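Local coordinates for protein Cas13d (uncultured Ruminococcus sp, PDB 6IV9) that binds CRISPR RNA and, through two HEPN domains, probably matures that RNA and cleaves target RNA, at residues Lys805-Glu808 and Val809-Asn813; Glu837-Gly840 and Asp841-Thr844. The protein carries 2 engineered substitutions. All blocks are in the same frame, centred on the assembly; numbering follows the deposited sequence.

Interaction 1: Lys805-Glu808 and Val809-Asn813; sequences KCVE and VDINN
Cys806 and Asp810, like Val807 and Ile811, meet one turn apart on the alpha-helix 801-813, in an i to i+4 contact where the helix lies against helices 777-788 and 901-908. Four successive backbone bonds hold the turn, among them Asp810 N to Cys806 O at 3.1 Å. The Asp810 carboxylate folds back over that same carbonyl, its CG lying beside the backbone N and anti to the carbonyl carbon (chi1 -61°). There OD2 comes within 3.1 Å of Cys806 O, a pairing of two acceptors and not a bond. A water bridges the two residues, donating to Cys806 O at 2.8 Å and weakly to Asp810 OD1 at 3.3 Å. With an alanine here the water would lose its weak second acceptor and would probably be freer to shift, and Phe904 and Lys891 would probably lose part of the side chain they touch.

On the buried flank, Val807 CG1 meets Ile811 CD1 at 3.9 Å, the two branched chains passing at a slant. Cys783 and Phe904 also touch Val807, Ser779 and Gln780 pack on Ile811, and Asp810 touches Phe904 as well as Lys891 of helix 887-893, so these residues form part of the helix packing. On the partly exposed flank Lys805 pairs with Asp787 and, within its own helix, reaches along to Glu808: NZ meets OE1 at 3.2 Å, on the syn side and 30° out of the carboxylate plane.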
loop_
_atom_site.group_PDB
_atom_site.type_symbol
_atom_site.label_atom_id
_atom_site.label_comp_id
_atom_site.label_asym_id
_atom_site.label_seq_id
_atom_site.Cartn_x
_atom_site.Cartn_y
_atom_site.Cartn_z
ATOM N N LYS A 805 -26.049 -22.216 5.786
ATOM C CA LYS A 805 -27.008 -22.708 4.772
ATOM C C LYS A 805 -26.885 -21.852 3.517
ATOM O O LYS A 805 -26.950 -22.405 2.444
ATOM C CB LYS A 805 -28.427 -22.673 5.330
ATOM C CG LYS A 805 -28.725 -23.750 6.357
ATOM C CD LYS A 805 -28.184 -25.091 5.944
ATOM C CE LYS A 805 -28.059 -26.096 7.066
ATOM N NZ LYS A 805 -26.871 -26.955 6.876
ATOM N N CYS A 806 -26.716 -20.545 3.682
ATOM C CA CYS A 806 -26.570 -19.629 2.525
ATOM C C CYS A 806 -25.312 -19.995 1.739
ATOM O O CYS A 806 -25.378 -20.042 0.533
ATOM C CB CYS A 806 -26.452 -18.190 2.996
ATOM S SG CYS A 806 -28.017 -17.499 3.575
ATOM N N VAL A 807 -24.215 -20.260 2.433
ATOM C CA VAL A 807 -22.946 -20.640 1.760
ATOM C C VAL A 807 -23.143 -21.959 1.011
ATOM O O VAL A 807 -22.576 -22.122 -0.042
ATOM C CB VAL A 807 -21.787 -20.720 2.763
ATOM C CG1 VAL A 807 -20.567 -21.390 2.173
ATOM C CG2 VAL A 807 -21.447 -19.355 3.322
ATOM N N GLU A 808 -23.907 -22.880 1.586
ATOM C CA GLU A 808 -24.137 -24.184 0.927
ATOM C C GLU A 808 -24.868 -23.948 -0.398
ATOM O O GLU A 808 -24.526 -24.570 -1.374
ATOM C CB GLU A 808 -24.891 -25.114 1.869
ATOM C CG GLU A 808 -24.029 -25.694 2.965
ATOM C CD GLU A 808 -24.783 -26.535 3.981
ATOM O OE1 GLU A 808 -25.991 -26.668 3.842
ATOM O OE2 GLU A 808 -24.161 -27.036 4.892
ATOM N N VAL A 809 -25.831 -23.041 -0.406
ATOM C CA VAL A 809 -26.568 -22.738 -1.660
ATOM C C VAL A 809 -25.616 -22.132 -2.695
ATOM O O VAL A 809 -25.693 -22.499 -3.843
ATOM C CB VAL A 809 -27.745 -21.804 -1.371
ATOM C CG1 VAL A 809 -28.345 -21.283 -2.651
ATOM C CG2 VAL A 809 -28.787 -22.507 -0.532
ATOM N N ASP A 810 -24.756 -21.223 -2.256
ATOM C CA ASP A 810 -23.774 -20.557 -3.146
ATOM C C ASP A 810 -22.799 -21.592 -3.713
ATOM O O ASP A 810 -22.534 -21.527 -4.875
ATOM C CB ASP A 810 -23.143 -19.362 -2.438
ATOM C CG ASP A 810 -24.171 -18.307 -2.065
ATOM O OD1 ASP A 810 -25.114 -18.111 -2.845
ATOM O OD2 ASP A 810 -24.026 -17.693 -1.009
ATOM N N ILE A 811 -22.356 -22.553 -2.910
ATOM C CA ILE A 811 -21.404 -23.582 -3.406
ATOM C C ILE A 811 -22.053 -24.375 -4.546
ATOM O O ILE A 811 -21.390 -24.663 -5.520
ATOM C CB ILE A 811 -20.983 -24.523 -2.267
ATOM C CG1 ILE A 811 -20.060 -23.846 -1.258
ATOM C CG2 ILE A 811 -20.334 -25.763 -2.819
ATOM C CD1 ILE A 811 -19.912 -24.615 0.011
ATOM N N ASN A 812 -23.321 -24.723 -4.369
ATOM C CA ASN A 812 -24.110 -25.521 -5.342
ATOM C C ASN A 812 -24.350 -24.746 -6.639
ATOM O O ASN A 812 -24.495 -25.374 -7.670
ATOM C CB ASN A 812 -25.287 -26.198 -4.656
ATOM C CG ASN A 812 -24.773 -27.265 -3.719
ATOM O OD1 ASN A 812 -23.962 -28.092 -4.107
ATOM N ND2 ASN A 812 -25.197 -27.224 -2.475
ATOM N N ASN A 813 -24.460 -23.429 -6.535
ATOM C CA ASN A 813 -24.635 -22.512 -7.683
ATOM C C ASN A 813 -23.355 -22.456 -8.513
ATOM O O ASN A 813 -23.422 -22.060 -9.666
ATOM C CB ASN A 813 -25.104 -21.142 -7.211
ATOM C CG ASN A 813 -26.584 -21.163 -6.915
ATOM O OD1 ASN A 813 -27.271 -22.068 -7.346
ATOM N ND2 ASN A 813 -27.066 -20.197 -6.167
HETATM O O HOH W 1 -27.440 -18.483 -0.578
#

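Interaction 2: Glu837-Gly840 and Asp841-Thr844; sequences EYIG and DIRT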
loop_
_atom_site.group_PDB
_atom_site.type_symbol
_atom_site.label_atom_id
_atom_site.label_comp_id
_atom_site.label_asym_id
_atom_site.label_seq_id
_atom_site.Cartn_x
_atom_site.Cartn_y
_atom_site.Cartn_z
ATOM N N GLU A 837 -12.499 -4.130 -23.310
ATOM C CA GLU A 837 -13.346 -5.103 -24.022
ATOM C C GLU A 837 -14.792 -5.081 -23.507
ATOM O O GLU A 837 -15.676 -5.218 -24.318
ATOM C CB GLU A 837 -12.667 -6.463 -23.930
ATOM C CG GLU A 837 -13.191 -7.472 -24.908
ATOM C CD GLU A 837 -12.808 -7.281 -26.364
ATOM O OE1 GLU A 837 -13.465 -7.900 -27.204
ATOM O OE2 GLU A 837 -11.876 -6.530 -26.648
ATOM N N TYR A 838 -15.017 -4.939 -22.202
ATOM C CA TYR A 838 -16.402 -5.071 -21.684
ATOM C C TYR A 838 -16.953 -3.845 -20.961
ATOM O O TYR A 838 -18.140 -3.770 -20.807
ATOM C CB TYR A 838 -16.469 -6.247 -20.715
ATOM C CG TYR A 838 -15.973 -7.530 -21.312
ATOM C CD1 TYR A 838 -16.655 -8.124 -22.355
ATOM C CD2 TYR A 838 -14.816 -8.129 -20.866
ATOM C CE1 TYR A 838 -16.208 -9.291 -22.936
ATOM C CE2 TYR A 838 -14.356 -9.302 -21.431
ATOM C CZ TYR A 838 -15.056 -9.883 -22.470
ATOM O OH TYR A 838 -14.630 -11.026 -23.047
ATOM N N ILE A 839 -16.124 -2.878 -20.584
ATOM C CA ILE A 839 -16.656 -1.741 -19.779
ATOM C C ILE A 839 -17.735 -0.990 -20.558
ATOM O O ILE A 839 -18.628 -0.492 -19.932
ATOM C CB ILE A 839 -15.557 -0.815 -19.249
ATOM C CG1 ILE A 839 -16.064 0.039 -18.091
ATOM C CG2 ILE A 839 -14.960 0.031 -20.354
ATOM C CD1 ILE A 839 -14.965 0.675 -17.304
ATOM N N GLY A 840 -17.622 -0.960 -21.879
ATOM C CA GLY A 840 -18.566 -0.264 -22.766
ATOM C C GLY A 840 -19.960 -0.854 -22.729
ATOM O O GLY A 840 -20.884 -0.136 -23.083
ATOM N N ASP A 841 -20.094 -2.117 -22.318
ATOM C CA ASP A 841 -21.401 -2.822 -22.288
ATOM C C ASP A 841 -22.191 -2.558 -21.004
ATOM O O ASP A 841 -23.296 -3.017 -20.939
ATOM C CB ASP A 841 -21.219 -4.322 -22.508
ATOM C CG ASP A 841 -20.745 -4.651 -23.905
ATOM O OD1 ASP A 841 -20.852 -3.785 -24.761
ATOM O OD2 ASP A 841 -20.255 -5.754 -24.114
ATOM N N ILE A 842 -21.631 -1.865 -20.022
ATOM C CA ILE A 842 -22.346 -1.627 -18.740
ATOM C C ILE A 842 -23.399 -0.537 -18.946
ATOM O O ILE A 842 -23.038 0.546 -19.367
ATOM C CB ILE A 842 -21.361 -1.246 -17.617
ATOM C CG1 ILE A 842 -20.298 -2.310 -17.384
ATOM C CG2 ILE A 842 -22.082 -0.926 -16.327
ATOM C CD1 ILE A 842 -19.305 -1.912 -16.336
ATOM N N ARG A 843 -24.654 -0.853 -18.651
ATOM C CA ARG A 843 -25.756 0.120 -18.814
ATOM C C ARG A 843 -25.595 1.280 -17.834
ATOM O O ARG A 843 -25.663 2.416 -18.262
ATOM C CB ARG A 843 -27.093 -0.589 -18.583
ATOM C CG ARG A 843 -28.305 0.330 -18.590
ATOM C CD ARG A 843 -29.623 -0.400 -18.395
ATOM N NE ARG A 843 -30.766 0.458 -18.098
ATOM C CZ ARG A 843 -31.320 0.616 -16.892
ATOM N NH1 ARG A 843 -31.121 -0.276 -15.937
ATOM N NH2 ARG A 843 -32.085 1.660 -16.646
ATOM N N THR A 844 -25.386 0.984 -16.556
ATOM C CA THR A 844 -25.217 2.056 -15.549
ATOM C C THR A 844 -23.910 1.858 -14.767
ATOM O O THR A 844 -23.729 0.814 -14.170
ATOM C CB THR A 844 -26.454 2.159 -14.657
ATOM O OG1 THR A 844 -26.455 1.040 -13.785
ATOM C CG2 THR A 844 -27.736 2.096 -15.448
HETATM O O HOH W 2 -20.546 1.715 -19.983
#
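Tyr838 O accepts Asp841 N at 3.0 Å and Ile839 O accepts Ile842 N weakly at 3.3 Å, two successive i to i+3 bonds of overlapping type I turns where the chain leaves helix 835-838. In the first, the donor stands well above the carbonyl plane, 50° out of it, as the tight turn forces the N-H over the C=O instead of onto its end. The second is long but nearly straight at the hydrogen, 167°. A water shares that acceptor, donating to Ile839 O at 2.9 Å and to Ile842 O at 2.8 Å, thus tying the turn to Ile842, whose own backbone is extended.

Across the turn the two isoleucine side chains meet loosely. Ile842 carries its CG1 beside its own backbone N (chi1 -58°), which lays that carbon 3.5 Å from Ile839 O and brings CD1 to 4.2 Å from Ile839 CG1, the end of Ile842 meeting the middle of the Ile839 chain at a slant. Asp841 rests its CB against Tyr838 O at 3.6 Å, while its OD2 is taken up by a salt bridge to Arg858.

Helix 848-861 packs against this turn: Tyr838 lies on Arg858 and Cys859, and Tyr854 touches both Asp841 and Ile842. Lys652, from helix 651-660, hydrogen-bonds the carbonyls of Ile842 and Arg843, and Arg843 also pairs through its backbone with His883, just beyond helix 876-882.

How the interactions relate
Both contacts are local, and they follow one another along the chain, with centres about 29 Å apart and nearest atoms about 19 Å apart, so neither touches the other. Interaction 1 stays within one helix and uses i to i+4 bonds; interaction 2 leaves a helix and tightens to i to i+3. The first is only partly buried and carries a salt bridge within its own helix, Lys805 to Glu808, whereas the second is mostly buried and its Asp841 finds its salt-bridge partner, Arg858, on another helix. Each uses a water that donates to two oxygens, but one serves a carboxylate and a carbonyl, the other two carbonyls. Interaction 1 packs on helices 777-788 and 901-908, interaction 2 on helix 848-861.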